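Local coordinates for protein LYND (Lyngbya aestuarii, PDB 4V1T) that probably catalyses the ATP-dependent, magnesium-requiring cyclodehydration of cysteine residues in a precursor peptide to thiazolines, as a YcaO-family heterocyclase, at residues B[114-119]-B[125-130]; B[135-140]-B[259-264]; B[215-220]-B[400-405]; B[328-333]-B[497-502]; B[541-546]-B[695-700]. All blocks are in the same frame, centred on the assembly; numbering follows the deposited sequence.

Contact 1: B[114-119]-B[125-130]; sequences VTLTPV and VTVAAL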
# COMPACT_ATOMS: atom_id res chain seq x y z
N VAL B 114 10.47 7.43 -36.39
CA VAL B 114 10.42 6.18 -35.63
C VAL B 114 10.23 5.00 -36.60
O VAL B 114 9.74 5.19 -37.72
CB VAL B 114 9.28 6.25 -34.60
CG1 VAL B 114 8.65 4.90 -34.31
CG2 VAL B 114 9.78 6.89 -33.31
N THR B 115 10.63 3.80 -36.19
CA THR B 115 10.36 2.60 -36.97
C THR B 115 9.46 1.66 -36.19
O THR B 115 9.57 1.55 -34.97
CB THR B 115 11.65 1.84 -37.36
OG1 THR B 115 12.37 1.45 -36.18
CG2 THR B 115 12.54 2.72 -38.24
N LEU B 116 8.54 1.01 -36.91
CA LEU B 116 7.67 -0.02 -36.35
C LEU B 116 8.10 -1.38 -36.90
O LEU B 116 8.45 -1.49 -38.07
CB LEU B 116 6.20 0.23 -36.69
CG LEU B 116 5.65 1.63 -36.39
CD1 LEU B 116 4.13 1.63 -36.53
CD2 LEU B 116 6.06 2.13 -35.02
N THR B 117 8.05 -2.41 -36.05
CA THR B 117 8.44 -3.76 -36.44
C THR B 117 7.49 -4.79 -35.81
O THR B 117 7.47 -4.95 -34.60
CB THR B 117 9.88 -4.09 -36.01
OG1 THR B 117 10.76 -3.01 -36.36
CG2 THR B 117 10.37 -5.37 -36.69
N PRO B 118 6.68 -5.48 -36.63
CA PRO B 118 5.86 -6.54 -36.06
C PRO B 118 6.63 -7.82 -35.79
O PRO B 118 7.66 -8.08 -36.42
CB PRO B 118 4.80 -6.78 -37.14
CG PRO B 118 5.54 -6.48 -38.41
CD PRO B 118 6.44 -5.32 -38.08
N VAL B 119 6.13 -8.62 -34.87
CA VAL B 119 6.70 -9.90 -34.52
C VAL B 119 5.54 -10.81 -34.11
O VAL B 119 4.52 -10.33 -33.59
CB VAL B 119 7.77 -9.78 -33.40
CG1 VAL B 119 7.16 -9.25 -32.13
CG2 VAL B 119 8.45 -11.11 -33.13
N VAL B 125 -2.37 -4.28 -40.71
CA VAL B 125 -3.31 -3.19 -40.52
C VAL B 125 -3.18 -2.67 -39.10
O VAL B 125 -3.42 -1.49 -38.84
CB VAL B 125 -4.78 -3.61 -40.81
CG1 VAL B 125 -4.98 -3.82 -42.31
CG2 VAL B 125 -5.18 -4.85 -40.03
N THR B 126 -2.77 -3.54 -38.18
CA THR B 126 -2.48 -3.14 -36.82
C THR B 126 -1.26 -2.23 -36.80
O THR B 126 -1.24 -1.23 -36.09
CB THR B 126 -2.23 -4.36 -35.91
OG1 THR B 126 -3.46 -5.06 -35.70
CG2 THR B 126 -1.67 -3.93 -34.54
N VAL B 127 -0.25 -2.57 -37.59
CA VAL B 127 0.93 -1.75 -37.74
C VAL B 127 0.55 -0.41 -38.37
O VAL B 127 1.08 0.64 -38.01
CB VAL B 127 2.01 -2.45 -38.59
CG1 VAL B 127 3.18 -1.52 -38.85
CG2 VAL B 127 2.49 -3.72 -37.90
N ALA B 128 -0.37 -0.46 -39.31
CA ALA B 128 -0.83 0.73 -40.02
C ALA B 128 -1.64 1.65 -39.10
O ALA B 128 -1.56 2.86 -39.22
CB ALA B 128 -1.66 0.33 -41.23
N ALA B 129 -2.40 1.06 -38.18
CA ALA B 129 -3.20 1.83 -37.24
C ALA B 129 -2.32 2.63 -36.28
O ALA B 129 -2.59 3.80 -36.01
CB ALA B 129 -4.13 0.92 -36.46
N LEU B 130 -1.28 1.98 -35.76
CA LEU B 130 -0.35 2.66 -34.88
C LEU B 130 0.34 3.79 -35.63
O LEU B 130 0.58 4.84 -35.08
CB LEU B 130 0.70 1.70 -34.31
CG LEU B 130 1.75 2.32 -33.38
CD1 LEU B 130 1.09 3.04 -32.21
CD2 LEU B 130 2.70 1.26 -32.85

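Contact 2: B[135-140]-B[259-264]; sequences RDIGIS and FAATEI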
# COMPACT_ATOMS: atom_id res chain seq x y z
N ARG B 135 1.01 9.54 -36.49
CA ARG B 135 0.94 10.64 -37.45
C ARG B 135 0.00 11.75 -36.97
O ARG B 135 0.23 12.91 -37.24
CB ARG B 135 0.47 10.11 -38.81
CG ARG B 135 0.44 11.15 -39.92
CD ARG B 135 0.09 10.48 -41.24
NE ARG B 135 0.07 11.42 -42.36
CZ ARG B 135 -0.05 11.07 -43.64
NH1 ARG B 135 -0.17 9.80 -43.98
NH2 ARG B 135 -0.05 12.01 -44.58
N ASP B 136 -1.04 11.37 -36.26
CA ASP B 136 -2.01 12.34 -35.76
C ASP B 136 -1.43 13.21 -34.64
O ASP B 136 -1.97 14.26 -34.32
CB ASP B 136 -3.28 11.62 -35.28
CG ASP B 136 -4.07 11.00 -36.42
OD1 ASP B 136 -3.84 11.39 -37.59
OD2 ASP B 136 -4.92 10.12 -36.16
N ILE B 137 -0.32 12.78 -34.05
CA ILE B 137 0.33 13.57 -33.02
C ILE B 137 1.67 14.10 -33.50
O ILE B 137 2.47 14.58 -32.70
CB ILE B 137 0.51 12.76 -31.71
CG1 ILE B 137 1.32 11.48 -31.95
CG2 ILE B 137 -0.85 12.41 -31.13
CD1 ILE B 137 1.68 10.75 -30.68
N GLY B 138 1.92 14.00 -34.80
CA GLY B 138 3.07 14.65 -35.42
C GLY B 138 4.32 13.79 -35.58
O GLY B 138 5.36 14.30 -35.96
N ILE B 139 4.21 12.50 -35.29
CA ILE B 139 5.36 11.61 -35.36
C ILE B 139 5.30 10.79 -36.64
O ILE B 139 4.30 10.14 -36.92
CB ILE B 139 5.42 10.67 -34.14
CG1 ILE B 139 5.65 11.50 -32.88
CG2 ILE B 139 6.54 9.66 -34.28
CD1 ILE B 139 5.45 10.74 -31.59
N SER B 140 6.38 10.84 -37.42
CA SER B 140 6.44 10.14 -38.70
C SER B 140 7.08 8.76 -38.53
O SER B 140 7.93 8.55 -37.67
CB SER B 140 7.25 10.95 -39.72
OG SER B 140 8.54 11.22 -39.22
N PHE B 259 -2.54 4.71 -26.59
CA PHE B 259 -1.76 4.77 -25.36
C PHE B 259 -0.27 4.64 -25.69
O PHE B 259 0.56 5.39 -25.19
CB PHE B 259 -2.22 3.64 -24.44
CG PHE B 259 -1.86 3.82 -22.99
CD1 PHE B 259 -0.89 4.72 -22.58
CD2 PHE B 259 -2.48 3.03 -22.03
CE1 PHE B 259 -0.57 4.85 -21.24
CE2 PHE B 259 -2.15 3.14 -20.70
CZ PHE B 259 -1.20 4.06 -20.30
N ALA B 260 0.07 3.69 -26.55
CA ALA B 260 1.45 3.50 -26.96
C ALA B 260 1.98 4.75 -27.69
O ALA B 260 3.13 5.15 -27.49
CB ALA B 260 1.58 2.29 -27.84
N ALA B 261 1.14 5.34 -28.53
CA ALA B 261 1.54 6.54 -29.26
C ALA B 261 1.96 7.67 -28.31
O ALA B 261 2.98 8.33 -28.52
CB ALA B 261 0.41 7.00 -30.17
N THR B 262 1.17 7.88 -27.26
CA THR B 262 1.46 8.90 -26.26
C THR B 262 2.80 8.66 -25.58
O THR B 262 3.60 9.58 -25.41
CB THR B 262 0.34 8.93 -25.20
OG1 THR B 262 -0.90 9.25 -25.82
CG2 THR B 262 0.64 9.97 -24.12
N GLU B 263 3.05 7.41 -25.19
CA GLU B 263 4.28 7.08 -24.48
C GLU B 263 5.49 7.11 -25.41
O GLU B 263 6.62 7.38 -24.98
CB GLU B 263 4.16 5.72 -23.80
CG GLU B 263 3.14 5.68 -22.67
CD GLU B 263 3.47 6.64 -21.54
OE1 GLU B 263 4.66 6.82 -21.22
OE2 GLU B 263 2.52 7.20 -20.95
N ILE B 264 5.25 6.84 -26.69
CA ILE B 264 6.29 6.96 -27.69
C ILE B 264 6.69 8.44 -27.81
O ILE B 264 7.86 8.77 -27.81
CB ILE B 264 5.83 6.41 -29.05
CG1 ILE B 264 5.84 4.88 -29.01
CG2 ILE B 264 6.77 6.88 -30.17
CD1 ILE B 264 5.01 4.23 -30.11

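Contact 3: B[215-220]-B[400-405]; sequences REVEAS and NTLKHK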
# COMPACT_ATOMS: atom_id res chain seq x y z
N ARG B 215 5.84 -17.89 -15.57
CA ARG B 215 4.88 -18.59 -16.41
C ARG B 215 5.09 -20.10 -16.28
O ARG B 215 5.43 -20.77 -17.26
CB ARG B 215 5.02 -18.18 -17.87
CG ARG B 215 4.68 -16.74 -18.18
CD ARG B 215 4.36 -16.63 -19.66
NE ARG B 215 4.32 -15.26 -20.13
CZ ARG B 215 4.47 -14.90 -21.40
NH1 ARG B 215 4.68 -15.81 -22.34
NH2 ARG B 215 4.42 -13.61 -21.73
N GLU B 216 4.90 -20.62 -15.08
CA GLU B 216 5.25 -22.01 -14.81
C GLU B 216 4.33 -22.99 -15.53
O GLU B 216 4.77 -24.08 -15.93
CB GLU B 216 5.23 -22.28 -13.30
CG GLU B 216 3.85 -22.29 -12.69
CD GLU B 216 3.30 -20.90 -12.47
OE1 GLU B 216 3.95 -19.92 -12.90
OE2 GLU B 216 2.22 -20.80 -11.86
N VAL B 217 3.07 -22.63 -15.70
CA VAL B 217 2.14 -23.47 -16.46
C VAL B 217 2.61 -23.59 -17.90
O VAL B 217 2.74 -24.70 -18.43
CB VAL B 217 0.71 -22.90 -16.44
CG1 VAL B 217 -0.20 -23.70 -17.37
CG2 VAL B 217 0.15 -22.90 -15.02
N GLU B 218 2.88 -22.45 -18.52
CA GLU B 218 3.39 -22.41 -19.88
C GLU B 218 4.69 -23.21 -19.99
O GLU B 218 4.85 -24.04 -20.88
CB GLU B 218 3.62 -20.96 -20.33
CG GLU B 218 4.05 -20.81 -21.79
CD GLU B 218 4.50 -19.39 -22.13
OE1 GLU B 218 5.69 -19.05 -21.88
OE2 GLU B 218 3.68 -18.62 -22.67
N ALA B 219 5.61 -22.96 -19.06
CA ALA B 219 6.92 -23.59 -19.08
C ALA B 219 6.82 -25.11 -18.95
O ALA B 219 7.59 -25.85 -19.56
CB ALA B 219 7.79 -23.03 -17.97
N SER B 220 5.87 -25.57 -18.14
CA SER B 220 5.73 -27.00 -17.84
C SER B 220 5.13 -27.73 -19.03
O SER B 220 5.50 -28.86 -19.34
CB SER B 220 4.89 -27.23 -16.58
OG SER B 220 4.77 -28.61 -16.30
N ASN B 400 1.86 -29.70 -7.66
CA ASN B 400 2.77 -29.74 -6.52
C ASN B 400 3.69 -28.52 -6.47
O ASN B 400 3.86 -27.90 -5.42
CB ASN B 400 3.60 -31.03 -6.54
CG ASN B 400 2.79 -32.24 -6.11
OD1 ASN B 400 1.56 -32.21 -6.07
ND2 ASN B 400 3.49 -33.33 -5.79
N THR B 401 4.26 -28.18 -7.62
CA THR B 401 5.09 -26.98 -7.74
C THR B 401 4.23 -25.75 -8.03
O THR B 401 4.76 -24.70 -8.38
CB THR B 401 6.17 -27.13 -8.83
OG1 THR B 401 5.55 -27.27 -10.11
CG2 THR B 401 7.07 -28.34 -8.54
N LEU B 402 2.91 -25.92 -7.98
CA LEU B 402 1.96 -24.81 -7.97
C LEU B 402 1.47 -24.55 -6.55
O LEU B 402 0.93 -23.49 -6.24
CB LEU B 402 0.76 -25.11 -8.87
CG LEU B 402 0.81 -24.50 -10.28
CD1 LEU B 402 2.04 -24.98 -11.03
CD2 LEU B 402 -0.45 -24.85 -11.05
N LYS B 403 1.65 -25.54 -5.68
CA LYS B 403 1.36 -25.42 -4.27
C LYS B 403 2.60 -24.91 -3.55
O LYS B 403 3.52 -24.39 -4.19
CB LYS B 403 0.95 -26.79 -3.70
CG LYS B 403 -0.26 -27.39 -4.39
CD LYS B 403 -0.93 -28.44 -3.53
CE LYS B 403 -2.35 -28.70 -4.00
NZ LYS B 403 -2.88 -30.00 -3.52
N HIS B 404 2.63 -25.07 -2.24
CA HIS B 404 3.78 -24.64 -1.45
C HIS B 404 4.02 -23.14 -1.62
O HIS B 404 5.14 -22.69 -1.86
CB HIS B 404 5.04 -25.43 -1.83
CG HIS B 404 4.85 -26.92 -1.84
ND1 HIS B 404 5.85 -27.79 -2.22
CD2 HIS B 404 3.77 -27.69 -1.54
CE1 HIS B 404 5.40 -29.03 -2.15
NE2 HIS B 404 4.14 -28.99 -1.73
N LYS B 405 2.95 -22.37 -1.50
CA LYS B 405 3.07 -20.93 -1.46
C LYS B 405 4.04 -20.56 -0.35
O LYS B 405 4.12 -21.25 0.68
CB LYS B 405 1.72 -20.28 -1.22
CG LYS B 405 0.73 -20.48 -2.36
CD LYS B 405 -0.59 -19.81 -2.03
CE LYS B 405 -1.59 -19.90 -3.17
NZ LYS B 405 -2.89 -19.26 -2.81

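Contact 4: B[328-333]-B[497-502]; sequences LKLESR and WSLTEQ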
# COMPACT_ATOMS: atom_id res chain seq x y z
N LEU B 328 34.78 -14.87 2.46
CA LEU B 328 33.58 -14.20 2.98
C LEU B 328 33.90 -13.00 3.86
O LEU B 328 34.52 -13.14 4.91
CB LEU B 328 32.74 -15.20 3.77
CG LEU B 328 31.26 -15.27 3.41
CD1 LEU B 328 31.07 -15.79 1.99
CD2 LEU B 328 30.54 -16.17 4.40
N LYS B 329 33.43 -11.82 3.44
CA LYS B 329 33.60 -10.59 4.21
C LYS B 329 32.51 -10.45 5.27
O LYS B 329 31.42 -9.95 4.97
CB LYS B 329 33.56 -9.37 3.29
CG LYS B 329 34.67 -9.29 2.26
CD LYS B 329 34.52 -8.03 1.43
CE LYS B 329 35.61 -7.90 0.38
NZ LYS B 329 35.41 -6.67 -0.46
N LEU B 330 32.81 -10.88 6.49
CA LEU B 330 31.88 -10.69 7.61
C LEU B 330 32.35 -9.53 8.48
O LEU B 330 33.54 -9.30 8.64
CB LEU B 330 31.75 -11.97 8.44
CG LEU B 330 31.09 -13.19 7.78
CD1 LEU B 330 30.42 -14.06 8.85
CD2 LEU B 330 30.07 -12.81 6.71
N GLU B 331 31.39 -8.81 9.04
CA GLU B 331 31.68 -7.60 9.79
C GLU B 331 30.56 -7.29 10.78
O GLU B 331 29.48 -7.87 10.70
CB GLU B 331 31.86 -6.42 8.83
CG GLU B 331 30.70 -6.24 7.86
CD GLU B 331 30.96 -5.15 6.84
OE1 GLU B 331 31.62 -5.43 5.82
OE2 GLU B 331 30.50 -4.00 7.06
N SER B 332 30.83 -6.37 11.69
CA SER B 332 29.90 -6.00 12.75
C SER B 332 28.59 -5.42 12.21
O SER B 332 28.59 -4.44 11.46
CB SER B 332 30.56 -4.97 13.68
OG SER B 332 29.62 -4.40 14.57
N ARG B 333 27.49 -6.03 12.62
CA ARG B 333 26.15 -5.54 12.29
C ARG B 333 25.37 -5.29 13.57
O ARG B 333 24.83 -6.22 14.17
CB ARG B 333 25.41 -6.55 11.40
CG ARG B 333 26.06 -6.79 10.05
CD ARG B 333 26.03 -5.56 9.17
NE ARG B 333 26.62 -5.81 7.85
CZ ARG B 333 26.89 -4.86 6.96
NH1 ARG B 333 26.64 -3.59 7.24
NH2 ARG B 333 27.43 -5.19 5.80
N TRP B 497 32.00 -21.57 2.24
CA TRP B 497 32.88 -20.97 3.22
C TRP B 497 32.69 -21.61 4.58
O TRP B 497 31.60 -21.56 5.15
CB TRP B 497 32.66 -19.46 3.31
CG TRP B 497 33.72 -18.76 4.13
CD1 TRP B 497 33.58 -18.27 5.39
CD2 TRP B 497 35.08 -18.52 3.75
NE1 TRP B 497 34.77 -17.72 5.81
CE2 TRP B 497 35.71 -17.87 4.83
CE3 TRP B 497 35.83 -18.79 2.60
CZ2 TRP B 497 37.05 -17.49 4.79
CZ3 TRP B 497 37.16 -18.42 2.56
CH2 TRP B 497 37.76 -17.77 3.65
N SER B 498 33.76 -22.20 5.11
CA SER B 498 33.76 -22.74 6.46
C SER B 498 34.08 -21.62 7.43
O SER B 498 35.16 -21.04 7.36
CB SER B 498 34.78 -23.87 6.62
OG SER B 498 34.78 -24.36 7.95
N LEU B 499 33.14 -21.31 8.31
CA LEU B 499 33.33 -20.24 9.29
C LEU B 499 34.20 -20.71 10.45
O LEU B 499 34.80 -19.89 11.16
CB LEU B 499 31.97 -19.73 9.80
CG LEU B 499 31.21 -18.84 8.81
CD1 LEU B 499 29.75 -18.73 9.18
CD2 LEU B 499 31.84 -17.45 8.75
N THR B 500 34.28 -22.02 10.64
CA THR B 500 35.06 -22.58 11.74
C THR B 500 36.53 -22.57 11.39
O THR B 500 37.35 -22.17 12.20
CB THR B 500 34.64 -24.02 12.06
OG1 THR B 500 35.10 -24.89 11.03
CG2 THR B 500 33.12 -24.13 12.18
N GLU B 501 36.86 -23.02 10.18
CA GLU B 501 38.25 -23.11 9.73
C GLU B 501 38.66 -21.90 8.88
O GLU B 501 39.82 -21.75 8.52
CB GLU B 501 38.48 -24.42 8.95
CG GLU B 501 38.12 -25.68 9.74
CD GLU B 501 38.53 -26.97 9.05
OE1 GLU B 501 39.33 -26.91 8.09
OE2 GLU B 501 38.04 -28.04 9.46
N GLN B 502 37.69 -21.05 8.57
CA GLN B 502 37.92 -19.85 7.77
C GLN B 502 38.64 -20.18 6.46
O GLN B 502 39.70 -19.64 6.15
CB GLN B 502 38.69 -18.81 8.59
CG GLN B 502 38.17 -17.38 8.41
CD GLN B 502 36.82 -17.15 9.08
OE1 GLN B 502 36.53 -17.72 10.14
NE2 GLN B 502 35.99 -16.31 8.47

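Contact 5: B[541-546]-B[695-700]; sequences AILQGF and DDIYTD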
# COMPACT_ATOMS: atom_id res chain seq x y z
N ALA B 541 21.31 -13.22 7.68
CA ALA B 541 20.80 -14.40 7.02
C ALA B 541 21.46 -15.68 7.55
O ALA B 541 20.80 -16.71 7.71
CB ALA B 541 21.01 -14.28 5.52
N ILE B 542 22.76 -15.60 7.81
CA ILE B 542 23.50 -16.73 8.36
C ILE B 542 22.98 -17.12 9.74
O ILE B 542 22.81 -18.29 10.03
CB ILE B 542 25.01 -16.43 8.45
CG1 ILE B 542 25.60 -16.35 7.04
CG2 ILE B 542 25.73 -17.51 9.25
CD1 ILE B 542 27.03 -15.84 7.01
N LEU B 543 22.75 -16.12 10.59
CA LEU B 543 22.24 -16.35 11.93
C LEU B 543 20.91 -17.09 11.89
O LEU B 543 20.71 -18.09 12.59
CB LEU B 543 22.06 -15.03 12.69
CG LEU B 543 21.56 -15.14 14.13
CD1 LEU B 543 22.48 -16.01 14.97
CD2 LEU B 543 21.43 -13.76 14.75
N GLN B 544 19.99 -16.60 11.08
CA GLN B 544 18.69 -17.23 10.95
C GLN B 544 18.82 -18.64 10.40
O GLN B 544 18.15 -19.56 10.88
CB GLN B 544 17.77 -16.39 10.06
CG GLN B 544 16.34 -16.90 9.98
CD GLN B 544 15.63 -16.85 11.32
OE1 GLN B 544 15.46 -15.78 11.91
NE2 GLN B 544 15.23 -18.03 11.83
N GLY B 545 19.68 -18.81 9.40
CA GLY B 545 19.89 -20.12 8.79
C GLY B 545 20.39 -21.13 9.81
O GLY B 545 19.90 -22.26 9.86
N PHE B 546 21.35 -20.70 10.61
CA PHE B 546 21.91 -21.54 11.68
C PHE B 546 20.81 -21.96 12.66
O PHE B 546 20.67 -23.13 12.99
CB PHE B 546 23.03 -20.80 12.43
CG PHE B 546 23.84 -21.69 13.33
CD1 PHE B 546 23.40 -21.98 14.61
CD2 PHE B 546 25.02 -22.26 12.89
CE1 PHE B 546 24.13 -22.82 15.43
CE2 PHE B 546 25.76 -23.09 13.71
CZ PHE B 546 25.32 -23.37 14.98
N ASP B 695 24.29 -7.54 21.24
CA ASP B 695 23.57 -6.56 20.42
C ASP B 695 24.21 -6.44 19.05
O ASP B 695 23.91 -5.52 18.29
CB ASP B 695 23.54 -5.20 21.11
CG ASP B 695 22.57 -5.16 22.28
OD1 ASP B 695 21.35 -5.03 22.04
OD2 ASP B 695 23.03 -5.27 23.44
N ASP B 696 25.10 -7.38 18.75
CA ASP B 696 25.76 -7.43 17.46
C ASP B 696 25.43 -8.75 16.81
O ASP B 696 25.68 -9.82 17.37
CB ASP B 696 27.27 -7.27 17.62
CG ASP B 696 27.96 -6.94 16.32
OD1 ASP B 696 27.50 -7.42 15.26
OD2 ASP B 696 28.95 -6.19 16.36
N ILE B 697 24.87 -8.69 15.60
CA ILE B 697 24.47 -9.89 14.89
C ILE B 697 25.70 -10.73 14.57
O ILE B 697 25.68 -11.95 14.70
CB ILE B 697 23.69 -9.56 13.60
CG1 ILE B 697 22.45 -8.72 13.92
CG2 ILE B 697 23.25 -10.83 12.89
CD1 ILE B 697 21.82 -8.05 12.71
N TYR B 698 26.78 -10.07 14.18
CA TYR B 698 28.01 -10.75 13.82
C TYR B 698 28.62 -11.50 15.01
O TYR B 698 29.17 -12.59 14.85
CB TYR B 698 29.03 -9.75 13.27
CG TYR B 698 30.39 -10.35 13.02
CD1 TYR B 698 30.56 -11.41 12.15
CD2 TYR B 698 31.51 -9.85 13.66
CE1 TYR B 698 31.81 -11.96 11.92
CE2 TYR B 698 32.76 -10.39 13.44
CZ TYR B 698 32.90 -11.45 12.57
OH TYR B 698 34.15 -11.98 12.36
N THR B 699 28.54 -10.91 16.19
CA THR B 699 29.04 -11.56 17.38
C THR B 699 28.19 -12.79 17.67
O THR B 699 28.69 -13.80 18.15
CB THR B 699 29.04 -10.62 18.59
OG1 THR B 699 29.79 -9.44 18.28
CG2 THR B 699 29.65 -11.29 19.82
N ASP B 700 26.90 -12.70 17.37
CA ASP B 700 25.98 -13.78 17.64
C ASP B 700 26.22 -15.01 16.76
O ASP B 700 26.06 -16.12 17.23
CB ASP B 700 24.53 -13.32 17.48
CG ASP B 700 24.02 -12.58 18.69
OD1 ASP B 700 24.85 -12.19 19.55
OD2 ASP B 700 22.80 -12.38 18.81

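Contact 1: B[114-119]-B[125-130]
Leu116 and Pro118 meet Val127 and Leu130 within a beta-alpha-beta unit, where strand 114-118 leads into helix 124-135 and the chain then returns as the parallel strand 141-142. The short axes run nearly antiparallel, at 157°, and come within 9.3 Å of each other. Leu116 turns its CG away from its own carbonyl carbon (chi1 -51°), which sends CD1 out toward the helix. There CD1 lies 3.5 Å from Val127 O and 4.0 Å from Leu130 CD2, while CD2 reaches the same Leu130 methyl. Val127 stands astride the two strand residues. Its CG1, anti to the backbone N at chi1 174°, faces Leu116, and its CG2 faces the proline ring, which it meets at about a right angle. With an alanine here both methyls would go, and the gap would probably leave Pro118 without its cover from the helix and Leu116 CD1 without its methyl neighbour CG1. Thr115 and Thr117, which alternate with Leu116 and Pro118 along the strand, both bond to Asn154 OD1. Leu130 also touches Leu257 of helix 250-275. Where Pro118 meets the helix, its CB lies 3.9 Å from Val127 CG2.

Contact 2: B[135-140]-B[259-264]
Ile137 and Ile139, in the turn after helix 124-135, rest on Ala261 and Ile264, one turn apart on helix 250-275. Ile137 reaches furthest: its CD1 lies over the helix backbone, 3.5 Å from Ala261 O, and 4.0 Å from Ala261 CB. Its CG1 sits between the backbone N and the carbonyl carbon (chi1 57°), and from there the chain runs out extended to CD1, which approaches the carbonyl and the methyl of the same residue. The small side chain of Ala261 probably lets the isoleucine come this close to the backbone. Ile139 works more loosely, its CD1 4.3 Å from Ile264 CG2, a purely apolar approach. Leu134, the last leucine of helix 124-135, also touches Ile139, Ala261 and Ile264. The second subunit reaches this place as well: Ile137 packs on Pro250 of that subunit, and Thr262 OG1 is hydrogen-bonded to its Ser251 OG. All the touching residues are buried, and no hydrogen bond crosses between the two segments. The two isoleucines flank Gly138, at which the helix stops: Gly138 N bonds to Arg135 O at 3.2 Å, Ile139 N reaches back to Leu134 O, and Gly138 takes a positive phi (95°) that would press a CB against the preceding carbonyl. This is a Schellman motif, with Gly138 as its C-prime residue and the apolar Ile139 following it onto the neighbouring helix.

Contact 3: B[215-220]-B[400-405]
Apolar contact alone joins the segments, and Leu402 carries it. Its CD1 lies 3.6 Å from Glu216 CG, so the glutamate offers its aliphatic part and not its carboxylate. Glu216 is bent: CG lies between the backbone N and the carbonyl carbon (chi1 71°), and a second bend at chi2 (-78°) carries the acid group off to the side. The other leucine methyl, CD2, lies more loosely against Val217, 4.5 Å from CG2. Charge pairing is confined to 215-220, where Arg215, at the N-cap position, forms a salt bridge with Glu218. NH1 reaches OE2 at 3.0 Å on the syn side, with an N-H...O angle of 136°, and a weak second bond goes to OE1. Asp160 adds another carboxylate to the same NH1, so the guanidinium is probably held from more than one direction. Backbone bonding starts the helix at once, with Ala219 N on Arg215 O at 2.8 Å. Asn31 of the second subunit packs on Val217, and a chain of another protein touches both Val217 and Leu402. In the fold, the first turn of helix 216-225 rests on Leu402, where the chain leads from helix 395-401 to strand 406-410.

Contact 4: B[328-333]-B[497-502]
Ser498 OG, between the two residues Trp497 and Leu499 that touch segment 328-333, is gripped by several groups. Thr500 OG1 donates to it at 3.1 Å, Glu501 N adds a weak bond at 3.3 Å, and Glu714 is a further hydrogen-bond partner. The first two tie the end of strand 491-498 to the residues that follow; Glu714 comes from much later in the chain, just before strand 716-719. Beside this hydroxyl, the indole of Trp497 takes Leu328 over one face. Leu328 CB sits 3.7 Å from the centroid of the five-membered ring and 15° off its normal, a CH-pi contact, while CD2 of the leucine approaches Trp497 CD1 at 3.8 Å. Leu328 N lies above the middle of the whole indole. On the opposite face the backbone carbon of Gln502 lies toward the rim, and His504 meets the ring edge-to-face. The strand 491-498 belongs to the antiparallel sheet of the YcaO domain and turns back here into strand 503-508, so a loop from outside this sheet is laid against the hairpin end. An alanine in place of Trp497 has no ring for Leu328 CB to rest on, and a gap would probably open between the loop and the hairpin end. Further along, Leu330 and Leu499 meet at about a right angle, CD1 of Leu330 3.7 Å from CD2 of Leu499. With chi1 -76° the Leu499 CG stands beside the backbone N, and its CD2 also lies at the edge of the indole, in the ring plane.

Contact 5: B[541-546]-B[695-700]
Leu543 points across to Ile697 and Asp700, packing helix 538-561 against the first turn of helix 697-710 inside the YcaO domain. Its CG is anti to the backbone N (chi1 -179°), which extends the side chain off the helix and aims CD2 at the other segment. That one methyl makes both contacts, coming to 3.9 Å from Ile697 CG2 and 4.2 Å from Asp700 CB, and the leucine lies at a slant to each partner. Ile697 presents its CG2 and Asp700 its methylene, three residues further on, so Leu543 lies against both; Val701 and Cys704 of the same helix touch it too. The carboxylate of Asp700 has other partners: OD2 pairs with Lys335 in a salt bridge and OD1 bonds to Ser694 N. Gln544, next along helix 538-561, touches the ADP and belongs to its pocket, while the side chain of Leu543 stays about 9 Å from the nucleotide. Asp696 is the N-cap of helix 697-710; its OD1 accepts Tyr698 N at 3.0 Å from the anti side, 32° out of the carboxylate plane.

How the contacts relate
From the N terminus, contact 1 closes the shortest loop, a strand and the helix that follows it. Contact 2 opens just beyond, where that helix ends, and ties it to helix 250-275; the two meet through Val114 N and Ser140 O, 3.1 Å apart. Contact 3 opens before contact 2 has closed, so these cross; it joins helix 216-225 to the residues after helix 395-401 and also crosses contact 4. Contact 4 lays the loop 328-333 on the hairpin end after strand 491-498. Contact 5, in series after it, joins helices 538-561 and 697-710 and touches contact 4: Ser332 OG lies 2.6 Å from Asp696 OD2. Contacts 1 and 5 stand about 56 Å apart, centre to centre.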